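Local atomic coordinates of hypothetical protein (Uncultured marine organism, PDB entry 2OD5), a protein that is of unknown function but probably binds nucleic acid, having a fold of the helix-turn-helix class. Residues H37-S40 with T41-H44. Residues are numbered along the deposited sequence; the frame is centred on the assembly and turned at random. Where two conformers were deposited one is given.
Sequences HINS and TMRH
At the C-terminal end of helix 31-39, T41 and M42 fold back over I38 as the chain leaves for the loop leading to helix 48-57, in a domain whose family belongs to the helix-turn-helix clan. The last carbonyls of a helix lack the amide donors that a further turn would supply, and here nearby residues serve them. I38 O accepts twice from T41: from its N at 3.1 Å, with a nearly straight N-H...O angle of 164°, and from its OG1 at 3.2 Å. Both donors stand on the same face of the peptide, well above the carbonyl plane. Threonine suits this place because its hydroxyl, set between its own backbone N and carbonyl carbon (chi1 61°), folds back to the same oxygen as its amide. One residue earlier, H37 O is taken by S40 OG at 2.7 Å, a short side chain curling back onto the helix, while the backbone bond from S40 N to that oxygen is weak.

In M42, present as selenomethionine, CG stands anti to the carbonyl carbon (chi1 -68°) and the chain runs on extended to SE. I38 was modelled in two conformers; in the one given, SE lies 3.7 Å from I38 CG2, but the approach of the M42 methyl is too close to be trusted. A long apolar side chain suits a place beside helix 9-23, where M42 touches I16 and K19 and I38 touches K19 and I20. N39 OD1 accepts a hydrogen bond from T46 N, further along the loop, a role its side-chain carbonyl suits. A water donates to N39 O at 2.9 Å and to M42 O at 2.7 Å, bridging the helix end and the departing chain. Hydroxyls, an amide and a water thus supply donors to the carbonyls of H37, I38 and N39, so these oxygens keep partners where the chain turns away from the helix.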
ATOM      1  N   HIS A  37      -3.608   7.242   6.032  1.00 29.65           N
ATOM      2  CA  HIS A  37      -2.448   8.119   6.131  1.00 30.70           C
ATOM      3  C   HIS A  37      -2.376   9.080   4.976  1.00 31.15           C
ATOM      4  O   HIS A  37      -2.229  10.283   5.164  1.00 32.67           O
ATOM      5  CB  HIS A  37      -1.158   7.286   6.171  1.00 31.60           C
ATOM      6  CG  HIS A  37       0.057   8.137   6.198  1.00 34.48           C
ATOM      7  ND1 HIS A  37       0.381   8.896   7.297  1.00 33.71           N
ATOM      8  CD2 HIS A  37       0.959   8.445   5.236  1.00 37.69           C
ATOM      9  CE1 HIS A  37       1.478   9.590   7.030  1.00 40.82           C
ATOM     10  NE2 HIS A  37       1.838   9.352   5.779  1.00 35.86           N
ATOM     11  N   ILE A  38      -2.429   8.553   3.761  1.00 31.81           N
ATOM     12  CA  ILE A  38      -2.385   9.338   2.521  0.50 32.45           C
ATOM     13  C   ILE A  38      -3.478  10.405   2.490  1.00 33.44           C
ATOM     14  O   ILE A  38      -3.255  11.594   2.249  1.00 34.57           O
ATOM     15  CB  ILE A  38      -2.581   8.376   1.307  0.50 31.90           C
ATOM     16  CG1 ILE A  38      -1.331   7.520   1.081  0.50 33.47           C
ATOM     17  CG2 ILE A  38      -2.843   9.108   0.044  0.50 27.99           C
ATOM     18  CD1 ILE A  38      -0.078   8.332   0.807  0.50 40.53           C
ATOM     19  N   ASN A  39      -4.691   9.948   2.717  1.00 33.78           N
ATOM     20  CA  ASN A  39      -5.823  10.842   2.641  1.00 31.97           C
ATOM     21  C   ASN A  39      -5.869  11.893   3.771  1.00 34.05           C
ATOM     22  O   ASN A  39      -6.580  12.891   3.651  1.00 36.38           O
ATOM     23  CB  ASN A  39      -7.128  10.051   2.572  1.00 31.96           C
ATOM     24  CG  ASN A  39      -7.385   9.446   1.189  1.00 30.84           C
ATOM     25  OD1 ASN A  39      -6.606   9.650   0.265  1.00 34.03           O
ATOM     26  ND2 ASN A  39      -8.488   8.712   1.045  1.00 33.57           N
ATOM     27  N   SER A  40      -5.134  11.659   4.856  1.00 33.41           N
ATOM     28  CA  SER A  40      -5.012  12.618   5.945  1.00 34.22           C
ATOM     29  C   SER A  40      -4.054  13.758   5.669  1.00 32.92           C
ATOM     30  O   SER A  40      -4.048  14.727   6.423  1.00 34.19           O
ATOM     31  CB  SER A  40      -4.617  11.917   7.250  1.00 34.64           C
ATOM     32  OG  SER A  40      -3.233  11.648   7.259  1.00 40.41           O
ATOM     33  N   THR A  41      -3.273  13.681   4.591  1.00 33.61           N
ATOM     34  CA  THR A  41      -2.208  14.654   4.330  1.00 37.39           C
ATOM     35  C   THR A  41      -2.191  15.219   2.917  1.00 38.04           C
ATOM     36  O   THR A  41      -1.160  15.736   2.470  1.00 40.11           O
ATOM     37  CB  THR A  41      -0.851  13.978   4.570  1.00 39.92           C
ATOM     38  OG1 THR A  41      -0.707  12.868   3.666  1.00 45.54           O
ATOM     39  CG2 THR A  41      -0.785  13.449   6.016  1.00 46.92           C
HETATM   40  N   MSE A  42      -3.307  15.100   2.203  1.00 33.17           N
HETATM   41  CA  MSE A  42      -3.459  15.565   0.834  1.00 33.72           C
HETATM   42  C   MSE A  42      -4.827  16.230   0.789  1.00 30.24           C
HETATM   43  O   MSE A  42      -5.718  15.855   1.570  1.00 30.28           O
HETATM   44  CB  MSE A  42      -3.485  14.373  -0.126  1.00 34.89           C
HETATM   45  CG  MSE A  42      -2.210  13.666  -0.208  1.00 43.91           C
HETATM   46 SE   MSE A  42      -2.323  12.383  -1.584  0.75 41.00          SE
HETATM   47  CE  MSE A  42      -3.504  11.105  -0.780  1.00 58.42           C
ATOM     48  N   ARG A  43      -5.000  17.198  -0.097  1.00 29.57           N
ATOM     49  CA  ARG A  43      -6.299  17.889  -0.218  1.00 25.75           C
ATOM     50  C   ARG A  43      -7.420  16.945  -0.676  1.00 29.00           C
ATOM     51  O   ARG A  43      -8.501  16.944  -0.097  1.00 29.13           O
ATOM     52  CB  ARG A  43      -6.200  19.066  -1.187  1.00 27.91           C
ATOM     53  CG  ARG A  43      -7.471  19.810  -1.368  1.00 26.62           C
ATOM     54  CD  ARG A  43      -8.104  20.265  -0.055  1.00 23.63           C
ATOM     55  NE  ARG A  43      -9.320  21.050  -0.244  1.00 23.02           N
ATOM     56  CZ  ARG A  43     -10.545  20.518  -0.304  1.00 25.18           C
ATOM     57  NH1 ARG A  43     -10.711  19.224  -0.178  1.00 27.31           N
ATOM     58  NH2 ARG A  43     -11.608  21.284  -0.482  1.00 24.88           N
ATOM     59  N   HIS A  44      -7.164  16.166  -1.722  1.00 28.38           N
ATOM     60  CA  HIS A  44      -8.210  15.335  -2.346  1.00 29.64           C
ATOM     61  C   HIS A  44      -7.979  13.857  -2.142  1.00 30.40           C
ATOM     62  O   HIS A  44      -8.937  13.113  -1.938  1.00 30.66           O
ATOM     63  CB  HIS A  44      -8.343  15.660  -3.821  1.00 30.48           C
ATOM     64  CG  HIS A  44      -8.785  17.067  -4.065  1.00 25.02           C
ATOM     65  ND1 HIS A  44     -10.011  17.533  -3.644  1.00 29.06           N
ATOM     66  CD2 HIS A  44      -8.127  18.140  -4.569  1.00 29.42           C
ATOM     67  CE1 HIS A  44     -10.123  18.812  -3.964  1.00 27.01           C
ATOM     68  NE2 HIS A  44      -8.985  19.208  -4.509  1.00 28.35           N
TER
HETATM   69  O   HOH W   1      -7.335  13.709   1.001  1.00 25.14           O